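Local coordinates for protein Cbs-cp12 (Microcystis aeruginosa PCC 7806, PDB 5NMU) that fuses a pair of CBS domains to a CP12 domain, assembles into hexamers and probably takes part in the redox regulation of photosynthesis, at the interface of chains A and B. Numbering follows the deposited sequence. Chains: chain A/B, Cbs-cp12.

The interface of chains A and B. Residues chain A 28, 31, 36-37, 55, 58-59; chain B 120-121, 124-125.
B:Leu124 reaches from helix 120-126 of one CBS-domain pair between helices 24-34 and 55-63 of the other, filling the tightly packed part of this two-fold symmetric CBS-domain interface within the hexamer. With CG anti to its backbone N (chi1 173°), its two methyls fork into the partner. CD2 lies 3.6 Å from A:Glu55 CB and 3.7 Å from the terminal methyl CE of A:Met31, whose chain bends at its last torsion and crosses the leucine at about a right angle. CD1 meets A:Val28 and A:Ile58 more distantly, 4.1 Å from A:Val28 CG2. B:Leu124 buries 81 Å² here, more than any other residue of the patch.

Away from this apolar core the contact becomes polar and takes in water. A:Glu55 starts with CG between backbone N and carbonyl carbon (chi1 62°), then runs extended towards the start of helix 120-126, crossing B:Val120 at about a right angle, its carboxylate carbon CD 3.4 Å from the B:Val120 methyl CG2. The hydroxyl of B:Ser121 donates to the syn lone pair of A:Glu55 OE1 and accepts from A:Arg37 NE, 2.9 Å from OG; this second bond is bent, and OG sits tilted out of the guanidinium plane. Water 1 bridges A:Glu55 OE2 and the serine hydroxyl, 3.0 Å from B:Ser121 OG. The arginine, extended from CG to NE, may also help stabilise the carboxylate's negative charge through the shared hydroxyl.

B:Phe125 turns its ring edge to chain A: A:Leu36 O lies in the ring plane at the CE1 side, and CE2 is 3.9 Å above one guanidinium face of A:Arg37, near its rim, the two planes 79° apart. An alanine in place of A:Arg37 would probably leave the serine hydroxyl without its cross-chain donor and the CE2 edge of the phenylalanine without its guanidinium neighbour. A:Val59 makes a looser contact, CG1 against the B:Val120 methyl CG1 and CG2 against the carbonyl oxygen of B:Val120.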
# COMPACT_ATOMS: atom_id res chain seq x y z
N VAL A 28 -27.75 2.80 3.89
CA VAL A 28 -27.70 1.66 4.77
C VAL A 28 -29.04 0.95 4.82
O VAL A 28 -29.09 -0.27 4.79
CB VAL A 28 -27.21 2.04 6.18
CG1 VAL A 28 -27.38 0.91 7.15
CG2 VAL A 28 -25.74 2.41 6.11
N MET A 31 -29.56 -0.94 1.74
CA MET A 31 -28.69 -2.11 1.69
C MET A 31 -29.18 -3.22 2.58
O MET A 31 -29.10 -4.37 2.20
CB MET A 31 -27.25 -1.73 1.99
CG MET A 31 -26.64 -0.91 0.86
SD MET A 31 -25.21 0.02 1.37
CE MET A 31 -23.90 -0.99 0.69
N LEU A 36 -27.74 -5.94 0.16
CA LEU A 36 -26.82 -5.46 -0.88
C LEU A 36 -25.52 -5.06 -0.25
O LEU A 36 -25.51 -4.40 0.76
CB LEU A 36 -27.41 -4.25 -1.57
CG LEU A 36 -28.82 -4.58 -2.14
CD1 LEU A 36 -29.49 -3.30 -2.61
CD2 LEU A 36 -28.74 -5.59 -3.25
N ARG A 37 -24.43 -5.47 -0.86
CA ARG A 37 -23.12 -5.10 -0.41
C ARG A 37 -22.48 -3.95 -1.21
O ARG A 37 -21.38 -3.46 -0.82
CB ARG A 37 -22.25 -6.34 -0.41
CG ARG A 37 -22.72 -7.31 0.66
CD ARG A 37 -21.90 -8.59 0.62
NE ARG A 37 -22.43 -9.56 1.58
CZ ARG A 37 -23.58 -10.23 1.42
NH1 ARG A 37 -24.32 -10.07 0.34
NH2 ARG A 37 -23.98 -11.08 2.35
N GLU A 55 -20.17 -1.81 1.12
CA GLU A 55 -20.12 -2.15 2.56
C GLU A 55 -18.84 -1.72 3.27
O GLU A 55 -18.88 -1.31 4.44
CB GLU A 55 -20.39 -3.63 2.78
CG GLU A 55 -19.35 -4.56 2.14
CD GLU A 55 -19.64 -6.02 2.43
OE1 GLU A 55 -20.65 -6.27 3.06
OE2 GLU A 55 -18.86 -6.91 1.99
N ILE A 58 -18.64 1.99 3.90
CA ILE A 58 -19.49 2.33 4.99
C ILE A 58 -18.86 1.95 6.35
O ILE A 58 -18.77 2.77 7.23
CB ILE A 58 -20.91 1.79 4.82
CG1 ILE A 58 -21.58 2.52 3.65
CG2 ILE A 58 -21.73 2.03 6.08
CD1 ILE A 58 -22.80 1.82 3.10
N VAL A 59 -18.39 0.72 6.47
CA VAL A 59 -17.76 0.25 7.69
C VAL A 59 -16.43 0.97 7.99
O VAL A 59 -16.18 1.38 9.17
CB VAL A 59 -17.57 -1.28 7.60
CG1 VAL A 59 -16.74 -1.79 8.77
CG2 VAL A 59 -18.93 -1.96 7.53
N VAL B 120 -17.60 -7.54 7.45
CA VAL B 120 -18.11 -6.24 7.11
C VAL B 120 -19.60 -6.24 6.84
O VAL B 120 -20.27 -5.27 7.23
CB VAL B 120 -17.32 -5.56 5.95
CG1 VAL B 120 -15.97 -5.15 6.49
CG2 VAL B 120 -17.17 -6.44 4.71
N SER B 121 -20.11 -7.31 6.22
CA SER B 121 -21.54 -7.49 5.97
C SER B 121 -22.34 -7.61 7.32
O SER B 121 -23.38 -7.00 7.47
CB SER B 121 -21.80 -8.73 5.11
OG SER B 121 -20.98 -8.75 3.95
N LEU B 124 -22.59 -4.16 8.51
CA LEU B 124 -23.49 -3.32 7.73
C LEU B 124 -24.94 -3.66 8.05
O LEU B 124 -25.75 -2.76 8.27
CB LEU B 124 -23.25 -3.50 6.24
CG LEU B 124 -24.23 -2.81 5.27
CD1 LEU B 124 -24.25 -1.33 5.54
CD2 LEU B 124 -23.81 -3.04 3.81
N PHE B 125 -25.24 -4.96 8.09
CA PHE B 125 -26.60 -5.39 8.26
C PHE B 125 -27.11 -5.45 9.69
O PHE B 125 -28.29 -5.40 9.88
CB PHE B 125 -26.80 -6.76 7.61
CG PHE B 125 -26.45 -6.82 6.16
CD1 PHE B 125 -26.62 -5.73 5.31
CD2 PHE B 125 -26.02 -8.01 5.62
CE1 PHE B 125 -26.36 -5.83 3.93
CE2 PHE B 125 -25.74 -8.12 4.28
CZ PHE B 125 -25.90 -7.02 3.43
O HOH W 1 -18.70 -9.56 2.14